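Local coordinates for protein ADP-ribosylating toxin CARDS (Mycoplasma pneumoniae, PDB 4TLV) that transfers the ADP-ribosyl group of NAD(+) to target proteins and causes vacuolization of mammalian cells, as the main virulence factor of its bacterium, at residues L67-P72 against A162-G167; V217-E222 against I250-D255; T329-S334 against Q489-L494; E381-T386 against V405-N410; V557-S562 against E575-D580. All coordinates share one frame; numbering follows the deposited sequence.

In the fold
Along the chain the contacts run from the catalytic domain to the far C-terminal domain. Interactions 1 and 2, with centres about 15 Å apart, come first: one ties the edge strand 67-68 of the mono-ADP-ribosyltransferase sheet to a hairpin loop, the other pairs strands 214-219 and 253-258 in the region that follows. Interaction 3 spans the D2 and D3 domains, and interaction 4, inside D2, falls between its two segments in sequence, about 33 Å away between centres. Interaction 5 shares a D3 sheet with strand 490-495 of interaction 3, its centre about 30 Å from that of interaction 3 and about 62 Å from that of interaction 1. Together they sample every domain and one interdomain joint.

Interaction 1 of 5, residues L67-P72 against A162-G167; sequences LREYVP and AHHPAG. With ACT (acetate ion), chain M.
Glu69 reaches over to His164, and its carboxylate makes the one hydrogen bond between residues 67-72 and 162-167. His164 ND1 donates to Glu69 OE2 over 2.6 Å, with an N-H...O angle of 158°. The oxygen sits at the edge of the imidazole, within the ring plane, and is approached on its anti side; the carboxylate itself is turned 77° from the ring. Glu69 CG stands anti to its own carbonyl carbon (chi1 -60°), and the chain runs extended from there to the carboxylate. This is the close-packed part of the contact: Glu69 CG also lies 3.0 Å from Gly167 O, so the methylene rests against the backbone while the acid end meets the ring. Gly167 N in turn bonds to His164 O, which closes a turn from His164 to Gly167.

Beyond this pair the contact is loose and superficial. The CB of Arg68 points away from the other segment. His163 binds one oxygen of an acetate ion, probably from the crystallisation liquor, with both its backbone N and ND1, the latter 2.8 Å from OXT; its NE2 bonds to Glu273 of the KELED motif. Leu67 pairs through its backbone with Val169. The histidine-carboxylate bond thus joins an inverse gamma turn centred on Glu69, just past an edge strand of the mono-ADP-ribosyltransferase domain, to the loop between strands 146-156 and 168-181.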
# COMPACT_ATOMS: atom_id res chain seq x y z
N LEU A 67 1.73 -13.08 -20.09
CA LEU A 67 1.90 -14.42 -20.67
C LEU A 67 3.15 -14.50 -21.53
O LEU A 67 3.60 -13.49 -22.05
CB LEU A 67 0.71 -14.80 -21.55
CG LEU A 67 -0.69 -14.71 -20.96
CD1 LEU A 67 -1.68 -15.34 -21.92
CD2 LEU A 67 -0.76 -15.40 -19.62
N ARG A 68 3.68 -15.71 -21.69
CA ARG A 68 4.68 -15.97 -22.72
C ARG A 68 4.04 -15.85 -24.10
O ARG A 68 2.81 -15.91 -24.22
CB ARG A 68 5.27 -17.37 -22.55
CG ARG A 68 6.04 -17.58 -21.27
CD ARG A 68 6.56 -19.01 -21.17
NE ARG A 68 7.40 -19.21 -19.99
CZ ARG A 68 8.69 -18.89 -19.93
NH1 ARG A 68 9.29 -18.36 -20.98
NH2 ARG A 68 9.38 -19.11 -18.81
N GLU A 69 4.87 -15.71 -25.12
CA GLU A 69 4.42 -15.58 -26.51
C GLU A 69 3.99 -16.91 -27.14
O GLU A 69 4.72 -17.47 -27.96
CB GLU A 69 5.53 -14.95 -27.36
CG GLU A 69 5.95 -13.58 -26.91
CD GLU A 69 6.94 -12.90 -27.84
OE1 GLU A 69 7.96 -13.53 -28.22
OE2 GLU A 69 6.70 -11.73 -28.19
N TYR A 70 2.82 -17.41 -26.75
CA TYR A 70 2.25 -18.61 -27.36
C TYR A 70 0.75 -18.39 -27.48
O TYR A 70 0.22 -17.41 -26.94
CB TYR A 70 2.51 -19.85 -26.49
CG TYR A 70 1.77 -19.82 -25.17
CD1 TYR A 70 2.31 -19.17 -24.06
CD2 TYR A 70 0.52 -20.41 -25.03
CE1 TYR A 70 1.64 -19.13 -22.85
CE2 TYR A 70 -0.17 -20.37 -23.82
CZ TYR A 70 0.40 -19.73 -22.73
OH TYR A 70 -0.26 -19.68 -21.52
N VAL A 71 0.06 -19.28 -28.18
CA VAL A 71 -1.40 -19.21 -28.28
C VAL A 71 -2.05 -19.81 -27.03
O VAL A 71 -1.95 -21.02 -26.79
CB VAL A 71 -1.92 -19.93 -29.56
CG1 VAL A 71 -3.42 -19.70 -29.74
CG2 VAL A 71 -1.15 -19.47 -30.80
N PRO A 72 -2.73 -18.97 -26.23
CA PRO A 72 -3.34 -19.49 -25.00
C PRO A 72 -4.52 -20.38 -25.36
O PRO A 72 -5.50 -19.90 -25.92
CB PRO A 72 -3.86 -18.22 -24.30
CG PRO A 72 -3.33 -17.07 -25.07
CD PRO A 72 -3.07 -17.56 -26.46
N ALA A 162 -0.20 -4.65 -29.65
CA ALA A 162 0.75 -4.22 -28.62
C ALA A 162 2.05 -5.01 -28.74
O ALA A 162 2.01 -6.22 -28.93
CB ALA A 162 0.15 -4.41 -27.22
N HIS A 163 3.19 -4.34 -28.62
CA HIS A 163 4.45 -5.07 -28.59
C HIS A 163 4.58 -5.78 -27.25
O HIS A 163 3.92 -5.41 -26.28
CB HIS A 163 5.65 -4.15 -28.84
CG HIS A 163 6.05 -3.33 -27.66
ND1 HIS A 163 5.41 -2.16 -27.30
CD2 HIS A 163 7.05 -3.50 -26.75
CE1 HIS A 163 5.99 -1.65 -26.23
NE2 HIS A 163 6.98 -2.44 -25.87
N HIS A 164 5.39 -6.82 -27.22
CA HIS A 164 5.52 -7.66 -26.02
C HIS A 164 6.81 -7.33 -25.28
O HIS A 164 7.89 -7.72 -25.70
CB HIS A 164 5.55 -9.13 -26.44
CG HIS A 164 4.36 -9.55 -27.25
ND1 HIS A 164 4.40 -10.61 -28.12
CD2 HIS A 164 3.12 -9.03 -27.33
CE1 HIS A 164 3.22 -10.75 -28.70
NE2 HIS A 164 2.42 -9.80 -28.24
N PRO A 165 6.71 -6.57 -24.17
CA PRO A 165 7.95 -6.14 -23.51
C PRO A 165 8.76 -7.34 -23.00
O PRO A 165 8.23 -8.20 -22.29
CB PRO A 165 7.44 -5.26 -22.34
CG PRO A 165 6.02 -4.85 -22.77
CD PRO A 165 5.51 -6.06 -23.50
N ALA A 166 10.04 -7.39 -23.37
CA ALA A 166 10.90 -8.53 -23.05
C ALA A 166 10.28 -9.87 -23.41
O ALA A 166 10.51 -10.87 -22.74
CB ALA A 166 11.30 -8.49 -21.56
N GLY A 167 9.44 -9.89 -24.45
CA GLY A 167 8.86 -11.13 -24.91
C GLY A 167 7.66 -11.63 -24.12
O GLY A 167 7.25 -12.79 -24.27
C ACT M . 2.12 -0.78 -27.56
O ACT M . 2.36 -0.91 -26.34
OXT ACT M . 2.95 -1.27 -28.36
CH3 ACT M . 0.89 -0.08 -28.06

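Interaction 2 of 5, residues V217-E222 against I250-D255; sequences VADVSE and IAEKID. With SO4 (sulfate ion), chain H.
Glu252 and Asp219 bring two carboxylates close together beside the strand pair, and their oxygens are met by hydroxyl, amide and water. Ser221 OG donates to Glu252 OE2 over 2.7 Å, on its anti side and 21° out of the carboxylate plane, and is also hydrogen-bonded to Trp66 N. Asp219 OD1 accepts from Ser221 N almost along its C-O axis, an Asx turn, and also bonds to Ser268. One water joins Asp219 OD2 to Glu252 OE1, which are 4.3 Å apart.

Beneath these groups strands 217-219 and 253-255 run antiparallel. Val217 and Asp255 form a hydrogen-bonded pair, with Val217 N to Asp255 O at 2.8 Å and Asp255 N to Val217 O in return. Asp219 N reaches Lys253 O, and Glu252 N donates to Asp219 O over 2.7 Å. On the face away from Asp219, Ala218 CB packs on Ala251 CB at 3.8 Å and on Ile254 CG1. Lys253 leads outward, its NZ 2.8 Å from Asp255 OD1 in a salt bridge and also holding a sulfate ion, probably from the crystallisation liquor.

Strand 225-226 flanks strand 214-219 on its other edge, within a region inferred to form the NAD(+)-binding pocket. With Glu271 also near Glu252, the clustered acids would probably raise one another's proton affinity, an effect perhaps tempered by the bridging water, the serine hydroxyl and a long, weak ion pair of Glu252 with Arg168.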
# COMPACT_ATOMS: atom_id res chain seq x y z
N VAL A 217 8.80 -16.93 -3.94
CA VAL A 217 8.18 -15.71 -4.44
C VAL A 217 7.66 -16.00 -5.82
O VAL A 217 8.39 -16.52 -6.67
CB VAL A 217 9.21 -14.56 -4.59
CG1 VAL A 217 8.51 -13.27 -5.03
CG2 VAL A 217 9.98 -14.34 -3.31
N ALA A 218 6.40 -15.66 -6.06
CA ALA A 218 5.88 -15.71 -7.42
C ALA A 218 6.16 -14.37 -8.13
O ALA A 218 5.85 -13.29 -7.61
CB ALA A 218 4.39 -16.02 -7.41
N ASP A 219 6.75 -14.45 -9.32
CA ASP A 219 7.00 -13.27 -10.16
C ASP A 219 5.72 -13.00 -10.95
O ASP A 219 5.34 -13.79 -11.82
CB ASP A 219 8.16 -13.55 -11.11
CG ASP A 219 8.50 -12.39 -12.00
OD1 ASP A 219 7.66 -11.48 -12.16
OD2 ASP A 219 9.63 -12.38 -12.53
N VAL A 220 5.04 -11.88 -10.67
CA VAL A 220 3.78 -11.59 -11.35
C VAL A 220 3.85 -10.40 -12.31
O VAL A 220 2.86 -9.70 -12.53
CB VAL A 220 2.59 -11.46 -10.36
CG1 VAL A 220 2.29 -12.82 -9.72
CG2 VAL A 220 2.87 -10.38 -9.29
N SER A 221 5.05 -10.19 -12.87
CA SER A 221 5.33 -9.24 -13.94
C SER A 221 5.69 -7.85 -13.44
O SER A 221 5.31 -7.45 -12.34
CB SER A 221 4.19 -9.14 -14.96
OG SER A 221 3.79 -10.42 -15.41
N GLU A 222 6.46 -7.14 -14.26
CA GLU A 222 6.89 -5.78 -13.96
C GLU A 222 7.58 -5.66 -12.61
O GLU A 222 7.44 -4.65 -11.92
CB GLU A 222 5.73 -4.82 -14.09
CG GLU A 222 5.33 -4.63 -15.54
CD GLU A 222 4.15 -3.70 -15.70
OE1 GLU A 222 3.09 -4.00 -15.11
OE2 GLU A 222 4.31 -2.69 -16.40
N ILE A 250 -0.62 -18.98 -10.91
CA ILE A 250 -0.72 -17.91 -11.90
C ILE A 250 0.39 -16.88 -11.67
O ILE A 250 0.29 -16.02 -10.79
CB ILE A 250 -2.11 -17.29 -11.87
CG1 ILE A 250 -3.14 -18.35 -12.29
CG2 ILE A 250 -2.18 -16.07 -12.81
CD1 ILE A 250 -4.55 -17.88 -12.22
N ALA A 251 1.45 -16.98 -12.48
CA ALA A 251 2.65 -16.16 -12.32
C ALA A 251 3.57 -16.44 -13.50
O ALA A 251 3.41 -17.48 -14.16
CB ALA A 251 3.36 -16.53 -11.02
N GLU A 252 4.52 -15.54 -13.77
CA GLU A 252 5.51 -15.79 -14.82
C GLU A 252 6.40 -16.94 -14.39
O GLU A 252 6.83 -17.75 -15.23
CB GLU A 252 6.37 -14.55 -15.10
CG GLU A 252 5.60 -13.33 -15.60
CD GLU A 252 6.52 -12.28 -16.26
OE1 GLU A 252 7.74 -12.55 -16.41
OE2 GLU A 252 6.02 -11.21 -16.64
N LYS A 253 6.65 -17.03 -13.09
CA LYS A 253 7.65 -17.96 -12.58
C LYS A 253 7.65 -17.95 -11.07
O LYS A 253 7.23 -16.97 -10.46
CB LYS A 253 9.01 -17.50 -13.10
CG LYS A 253 10.19 -18.33 -12.70
CD LYS A 253 11.47 -17.56 -13.04
CE LYS A 253 12.71 -18.28 -12.55
NZ LYS A 253 13.87 -17.35 -12.48
N ILE A 254 8.11 -19.04 -10.45
CA ILE A 254 8.31 -19.07 -9.00
C ILE A 254 9.80 -19.20 -8.70
O ILE A 254 10.49 -20.02 -9.29
CB ILE A 254 7.49 -20.20 -8.29
CG1 ILE A 254 6.03 -19.79 -8.10
CG2 ILE A 254 8.04 -20.45 -6.89
CD1 ILE A 254 5.23 -19.71 -9.35
N ASP A 255 10.30 -18.34 -7.82
CA ASP A 255 11.69 -18.39 -7.41
C ASP A 255 11.81 -18.73 -5.94
O ASP A 255 10.98 -18.32 -5.13
CB ASP A 255 12.36 -17.04 -7.65
CG ASP A 255 12.50 -16.72 -9.12
OD1 ASP A 255 13.38 -17.32 -9.77
OD2 ASP A 255 11.73 -15.88 -9.62
S SO4 H . 14.82 -15.59 -15.25
O1 SO4 H . 13.65 -16.39 -14.91
O2 SO4 H . 15.40 -15.03 -14.03
O3 SO4 H . 14.41 -14.53 -16.18
O4 SO4 H . 15.82 -16.44 -15.90
O HOH W 1 10.01 -14.59 -8.26
O HOH W 2 9.85 -13.65 -15.10
O HOH W 3 11.86 -13.68 -10.98

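Interaction 3 of 5, residues T329-S334 against Q489-L494; sequences TGAQIS and QNVFFL
Ala331 and Ile333 face Val491, and one methyl, Val491 CG2, receives both. It stands anti to the carbonyl carbon of its own residue, while CG1 is anti to the backbone N (chi1 176°). Ala331 CB meets Val491 CG2 at 3.6 Å. Ile333 crosses the valine at an oblique angle, and both its branch methyl CG2 and its chain end CD1 come to 4.0 Å from Val491 CG2.

Ala331 CB is pressed as well against the backbone before the valine, 3.5 Å from Gln489 C. No direct hydrogen bond links the two segments. A water takes that role at the more open end: it accepts from Gly330 N at 2.7 Å and donates to Gln489 OE1 at 3.1 Å. Thr329 OG1 accepts from Ala331 N, forming an ST turn within the type I turn 329-332, and is also bonded to Asn488 O. The Gln332 amide is hydrogen-bonded to Asp515 and Met516.

Val491 also rests on Phe483, and Ile333 on Val485, both from the neighbouring strand 481-485. The contact is therefore an interface between two beta-trefoil domains, in which a beta turn of D2, between strands 323-325 and 335-340, packs on the start of D3 strand 490-495.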
# COMPACT_ATOMS: atom_id res chain seq x y z
N THR A 329 12.68 13.99 -6.97
CA THR A 329 13.12 15.37 -6.89
C THR A 329 14.52 15.42 -6.33
O THR A 329 15.12 14.38 -6.03
CB THR A 329 12.23 16.22 -5.97
OG1 THR A 329 12.45 15.80 -4.62
CG2 THR A 329 10.76 16.02 -6.32
N GLY A 330 15.04 16.64 -6.17
CA GLY A 330 16.39 16.83 -5.67
C GLY A 330 16.56 16.35 -4.24
O GLY A 330 17.67 16.00 -3.82
N ALA A 331 15.46 16.32 -3.50
CA ALA A 331 15.50 15.86 -2.12
C ALA A 331 15.03 14.40 -1.99
O ALA A 331 14.62 13.96 -0.92
CB ALA A 331 14.67 16.78 -1.22
N GLN A 332 15.09 13.67 -3.11
CA GLN A 332 14.87 12.23 -3.13
C GLN A 332 13.44 11.78 -2.82
O GLN A 332 13.23 10.65 -2.40
CB GLN A 332 15.87 11.51 -2.22
CG GLN A 332 17.32 11.86 -2.50
CD GLN A 332 18.24 11.40 -1.39
OE1 GLN A 332 18.14 11.86 -0.25
NE2 GLN A 332 19.12 10.45 -1.70
N ILE A 333 12.45 12.63 -3.05
CA ILE A 333 11.09 12.15 -2.90
C ILE A 333 10.40 11.92 -4.25
O ILE A 333 10.76 12.51 -5.27
CB ILE A 333 10.22 13.00 -1.97
CG1 ILE A 333 10.10 14.41 -2.51
CG2 ILE A 333 10.74 12.96 -0.50
CD1 ILE A 333 9.66 15.39 -1.45
N SER A 334 9.43 11.03 -4.22
CA SER A 334 8.64 10.64 -5.37
C SER A 334 7.32 11.39 -5.28
O SER A 334 6.84 11.66 -4.18
CB SER A 334 8.38 9.13 -5.30
OG SER A 334 7.45 8.72 -6.29
N GLN A 489 12.21 20.17 -2.47
CA GLN A 489 13.67 20.22 -2.45
C GLN A 489 14.27 20.27 -1.04
O GLN A 489 15.48 20.40 -0.88
CB GLN A 489 14.20 21.42 -3.25
CG GLN A 489 14.07 21.27 -4.76
CD GLN A 489 12.65 21.42 -5.24
OE1 GLN A 489 12.14 20.58 -5.98
NE2 GLN A 489 11.99 22.50 -4.81
N ASN A 490 13.43 20.17 -0.01
CA ASN A 490 13.91 20.30 1.36
C ASN A 490 13.22 19.29 2.27
O ASN A 490 12.06 19.46 2.62
CB ASN A 490 13.67 21.72 1.86
CG ASN A 490 14.53 22.75 1.13
OD1 ASN A 490 15.72 22.88 1.41
ND2 ASN A 490 13.92 23.47 0.19
N VAL A 491 13.95 18.24 2.64
CA VAL A 491 13.41 17.15 3.46
C VAL A 491 14.29 16.96 4.70
O VAL A 491 15.52 16.91 4.59
CB VAL A 491 13.34 15.85 2.64
CG1 VAL A 491 12.88 14.66 3.51
CG2 VAL A 491 12.39 16.02 1.44
N PHE A 492 13.66 16.86 5.87
CA PHE A 492 14.39 16.75 7.14
C PHE A 492 14.02 15.49 7.90
O PHE A 492 12.83 15.15 7.99
CB PHE A 492 14.08 17.97 8.02
CG PHE A 492 14.47 19.28 7.38
CD1 PHE A 492 13.63 19.88 6.45
CD2 PHE A 492 15.66 19.89 7.71
CE1 PHE A 492 13.98 21.08 5.87
CE2 PHE A 492 16.02 21.09 7.11
CZ PHE A 492 15.18 21.68 6.19
N PHE A 493 15.02 14.83 8.48
CA PHE A 493 14.87 13.53 9.13
C PHE A 493 15.03 13.59 10.66
O PHE A 493 15.89 14.32 11.18
CB PHE A 493 15.90 12.56 8.57
CG PHE A 493 15.71 12.26 7.10
CD1 PHE A 493 16.15 13.14 6.13
CD2 PHE A 493 15.05 11.10 6.71
CE1 PHE A 493 15.96 12.86 4.77
CE2 PHE A 493 14.84 10.82 5.36
CZ PHE A 493 15.30 11.70 4.39
N LEU A 494 14.21 12.82 11.35
CA LEU A 494 14.17 12.83 12.81
C LEU A 494 15.39 12.11 13.34
O LEU A 494 15.65 10.96 12.98
CB LEU A 494 12.88 12.15 13.31
CG LEU A 494 12.68 12.12 14.84
CD1 LEU A 494 12.61 13.55 15.38
CD2 LEU A 494 11.43 11.35 15.20
O HOH W 4 14.29 18.93 -7.42

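Interaction 4 of 5, residues E381-T386 against V405-N410; sequences ELLGQT and VCPLKN
Leu383 and Val405 touch methyl to methyl, with Leu383 CD1 3.6 Å from Val405 CG1. The two side chains slide past each other in opposite directions. Leu383 CG is anti to its carbonyl carbon (chi1 -70°), and Val405 CG1 is anti to its backbone N. The same leucine CD1 also borders the start of the proline, with Leu383 CD1 4.5 Å from Pro407 CD. A second, lighter contact lies nearer the surface: Thr386 CG2 meets Pro407 CB at 4.0 Å. No hydrogen bond joins the segments, and the side-chain contacts are all apolar.

Backbone bonds shape the loop that carries Leu383 and Thr386. Gly384 N bonds to Glu381 O at 3.1 Å, closing the 3-10 segment 381-383, and Thr386 N bonds to Leu383 O, closing a type II' turn in which Gly384 takes a positive phi of 59°. The leucine and the threonine thus stand at the two ends of that turn, each touching a different residue of the strand.

Further out, Leu348 touches both Leu383 and Val405, and Asn388 does the same. Val350, Trp364 and Leu390 pack on Val405 too, while Cys406 pairs through its backbone with Gly389. The contact places the loop between strands 375-380 and 388-393 over the end of strand 401-407, within the beta-trefoil fold of D2.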
# COMPACT_ATOMS: atom_id res chain seq x y z
N GLU A 381 -10.13 6.16 -6.19
CA GLU A 381 -10.63 5.40 -5.04
C GLU A 381 -11.24 6.32 -3.99
O GLU A 381 -11.97 5.86 -3.11
CB GLU A 381 -9.54 4.54 -4.40
CG GLU A 381 -9.01 3.41 -5.28
CD GLU A 381 -10.01 2.27 -5.46
OE1 GLU A 381 -11.12 2.32 -4.88
OE2 GLU A 381 -9.66 1.31 -6.17
N LEU A 382 -10.94 7.62 -4.06
CA LEU A 382 -11.49 8.56 -3.08
C LEU A 382 -13.03 8.63 -3.18
O LEU A 382 -13.72 8.91 -2.19
CB LEU A 382 -10.87 9.95 -3.27
CG LEU A 382 -11.11 10.95 -2.14
CD1 LEU A 382 -10.48 10.45 -0.84
CD2 LEU A 382 -10.56 12.31 -2.50
N LEU A 383 -13.56 8.36 -4.37
CA LEU A 383 -15.00 8.47 -4.60
C LEU A 383 -15.73 7.15 -4.38
O LEU A 383 -16.92 7.05 -4.63
CB LEU A 383 -15.29 9.02 -6.00
CG LEU A 383 -14.91 10.49 -6.20
CD1 LEU A 383 -15.06 10.93 -7.64
CD2 LEU A 383 -15.75 11.38 -5.28
N GLY A 384 -15.00 6.15 -3.89
CA GLY A 384 -15.62 4.91 -3.46
C GLY A 384 -16.41 4.20 -4.55
O GLY A 384 -15.97 4.10 -5.69
N GLN A 385 -17.61 3.73 -4.19
CA GLN A 385 -18.43 2.96 -5.13
C GLN A 385 -19.07 3.84 -6.19
O GLN A 385 -19.70 3.33 -7.12
CB GLN A 385 -19.52 2.17 -4.39
CG GLN A 385 -19.00 1.21 -3.32
CD GLN A 385 -18.05 0.16 -3.88
OE1 GLN A 385 -17.95 -0.03 -5.10
NE2 GLN A 385 -17.36 -0.55 -2.99
N THR A 386 -18.92 5.16 -6.06
CA THR A 386 -19.48 6.08 -7.05
C THR A 386 -18.69 6.02 -8.35
O THR A 386 -17.50 6.36 -8.39
CB THR A 386 -19.48 7.53 -6.56
OG1 THR A 386 -20.30 7.65 -5.39
CG2 THR A 386 -20.03 8.44 -7.63
N VAL A 405 -11.54 15.17 -11.44
CA VAL A 405 -12.22 13.91 -11.27
C VAL A 405 -13.67 14.24 -10.93
O VAL A 405 -13.93 15.05 -10.02
CB VAL A 405 -11.64 13.11 -10.10
CG1 VAL A 405 -12.38 11.78 -9.96
CG2 VAL A 405 -10.14 12.91 -10.28
N CYS A 406 -14.61 13.62 -11.64
CA CYS A 406 -16.04 13.82 -11.41
C CYS A 406 -16.79 12.50 -11.43
O CYS A 406 -16.42 11.59 -12.16
CB CYS A 406 -16.66 14.68 -12.53
SG CYS A 406 -15.86 16.24 -12.85
N PRO A 407 -17.87 12.42 -10.64
CA PRO A 407 -18.84 11.33 -10.84
C PRO A 407 -19.28 11.31 -12.30
O PRO A 407 -19.35 12.37 -12.93
CB PRO A 407 -20.01 11.73 -9.93
CG PRO A 407 -19.41 12.64 -8.90
CD PRO A 407 -18.29 13.37 -9.60
N LEU A 408 -19.57 10.13 -12.84
CA LEU A 408 -20.01 10.04 -14.23
C LEU A 408 -21.40 10.64 -14.38
O LEU A 408 -21.75 11.16 -15.43
CB LEU A 408 -20.03 8.58 -14.69
CG LEU A 408 -18.67 7.88 -14.65
CD1 LEU A 408 -18.80 6.43 -15.09
CD2 LEU A 408 -17.66 8.63 -15.49
N LYS A 409 -22.19 10.58 -13.31
CA LYS A 409 -23.56 11.07 -13.36
C LYS A 409 -23.63 12.59 -13.23
O LYS A 409 -23.06 13.18 -12.31
CB LYS A 409 -24.40 10.39 -12.27
CG LYS A 409 -25.89 10.33 -12.61
CD LYS A 409 -26.67 9.52 -11.59
CE LYS A 409 -26.58 10.15 -10.21
NZ LYS A 409 -27.45 9.46 -9.21
N ASN A 410 -24.34 13.22 -14.16
CA ASN A 410 -24.57 14.66 -14.08
C ASN A 410 -23.30 15.45 -13.84
O ASN A 410 -23.20 16.17 -12.84
CB ASN A 410 -25.56 14.98 -12.95
CG ASN A 410 -26.87 14.24 -13.09
OD1 ASN A 410 -27.30 13.91 -14.20
ND2 ASN A 410 -27.53 13.98 -11.96

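Interaction 5 of 5, residues V557-S562 against E575-D580; sequences VIISGS and ESNVED
Val557 and Glu579 form a hydrogen-bonded antiparallel pair in the C-terminal beta-trefoil domain, D3, where strand 554-558 runs beside strand 578-583. Each residue gives and takes: Glu579 N donates to Val557 O over 2.8 Å, and Val557 N donates to Glu579 O over 3.0 Å. Ile558 and Val578 make the adjoining non-hydrogen-bonded pair, and both rest on Tyr568 of strand 567-570. Just past the strand end Ile559 N is taken up by Asn577 O at 3.0 Å, the donor standing 36° above the carbonyl plane.

Ile559 covers this ladder from one side. Its CD1 lies 3.6 Å from Val578 O, and CG1 packs near Glu579 CB; Trp450 touches Ile559 and Glu579. The Glu579 chain bends at its second torsion and leads away, its OE2 being bonded to Lys581 N.

At the open end Asn577 uses both halves of its amide on a single residue. Asn577 ND2 donates to Ser560 O over 3.2 Å, in the amide plane and nearly straight at 174°, though it approaches that carbonyl from 47° above its plane. The amide oxygen is met in return by the serine hydroxyl: Ser560 OG donates to Asn577 OD1 from above the amide plane, the two atoms only 2.5 Å apart.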
# COMPACT_ATOMS: atom_id res chain seq x y z
N VAL A 557 7.16 14.44 24.30
CA VAL A 557 7.00 15.89 24.16
C VAL A 557 6.70 16.53 25.53
O VAL A 557 5.91 16.01 26.31
CB VAL A 557 5.84 16.26 23.22
CG1 VAL A 557 5.84 17.74 22.96
CG2 VAL A 557 5.96 15.52 21.91
N ILE A 558 7.32 17.67 25.79
CA ILE A 558 7.05 18.40 27.04
C ILE A 558 5.70 19.08 26.97
O ILE A 558 5.36 19.71 25.98
CB ILE A 558 8.17 19.44 27.34
CG1 ILE A 558 9.50 18.71 27.49
CG2 ILE A 558 7.82 20.23 28.60
CD1 ILE A 558 10.72 19.64 27.59
N ILE A 559 4.90 18.94 28.03
CA ILE A 559 3.52 19.41 27.99
C ILE A 559 3.33 20.88 28.36
O ILE A 559 2.54 21.59 27.74
CB ILE A 559 2.60 18.55 28.89
CG1 ILE A 559 2.42 17.15 28.30
CG2 ILE A 559 1.26 19.21 29.04
CD1 ILE A 559 1.46 16.26 29.11
N SER A 560 4.06 21.34 29.37
CA SER A 560 3.83 22.70 29.85
C SER A 560 5.12 23.33 30.34
O SER A 560 6.16 22.67 30.38
CB SER A 560 2.78 22.69 30.97
OG SER A 560 3.32 22.08 32.12
N GLY A 561 5.06 24.61 30.69
CA GLY A 561 6.25 25.32 31.11
C GLY A 561 6.93 26.04 29.94
O GLY A 561 6.39 26.07 28.83
N SER A 562 8.11 26.60 30.19
CA SER A 562 8.80 27.42 29.20
C SER A 562 9.27 26.61 27.99
O SER A 562 9.47 27.17 26.91
CB SER A 562 9.98 28.15 29.85
OG SER A 562 10.97 27.23 30.28
N GLU A 575 7.79 9.78 33.55
CA GLU A 575 8.19 11.15 33.89
C GLU A 575 6.92 11.95 34.13
O GLU A 575 5.82 11.47 33.84
CB GLU A 575 9.00 11.78 32.75
CG GLU A 575 10.28 11.04 32.37
CD GLU A 575 10.88 11.54 31.06
OE1 GLU A 575 10.21 11.39 30.01
OE2 GLU A 575 12.00 12.08 31.07
N SER A 576 7.06 13.17 34.63
CA SER A 576 5.89 14.02 34.84
C SER A 576 5.90 15.25 33.93
O SER A 576 6.96 15.69 33.46
CB SER A 576 5.79 14.43 36.32
OG SER A 576 7.05 14.83 36.82
N ASN A 577 4.72 15.80 33.66
CA ASN A 577 4.60 16.95 32.77
C ASN A 577 5.06 16.61 31.35
O ASN A 577 5.53 17.48 30.61
CB ASN A 577 5.42 18.13 33.30
CG ASN A 577 5.30 19.36 32.42
OD1 ASN A 577 4.20 19.73 32.01
ND2 ASN A 577 6.43 20.00 32.13
N VAL A 578 4.96 15.34 30.96
CA VAL A 578 5.33 14.97 29.59
C VAL A 578 4.29 14.07 28.95
O VAL A 578 3.53 13.38 29.62
CB VAL A 578 6.71 14.31 29.50
CG1 VAL A 578 7.78 15.23 30.09
CG2 VAL A 578 6.71 12.95 30.17
N GLU A 579 4.26 14.10 27.62
CA GLU A 579 3.32 13.29 26.86
C GLU A 579 4.13 12.25 26.12
O GLU A 579 5.02 12.60 25.36
CB GLU A 579 2.58 14.17 25.85
CG GLU A 579 1.53 13.40 25.04
CD GLU A 579 0.56 12.65 25.93
OE1 GLU A 579 -0.33 13.29 26.52
OE2 GLU A 579 0.70 11.41 26.07
N ASP A 580 3.85 10.97 26.35
CA ASP A 580 4.52 9.93 25.58
C ASP A 580 3.62 9.31 24.51
O ASP A 580 4.08 8.50 23.71
CB ASP A 580 5.16 8.86 26.49
CG ASP A 580 4.15 8.04 27.26
OD1 ASP A 580 2.92 8.24 27.13
OD2 ASP A 580 4.61 7.15 28.02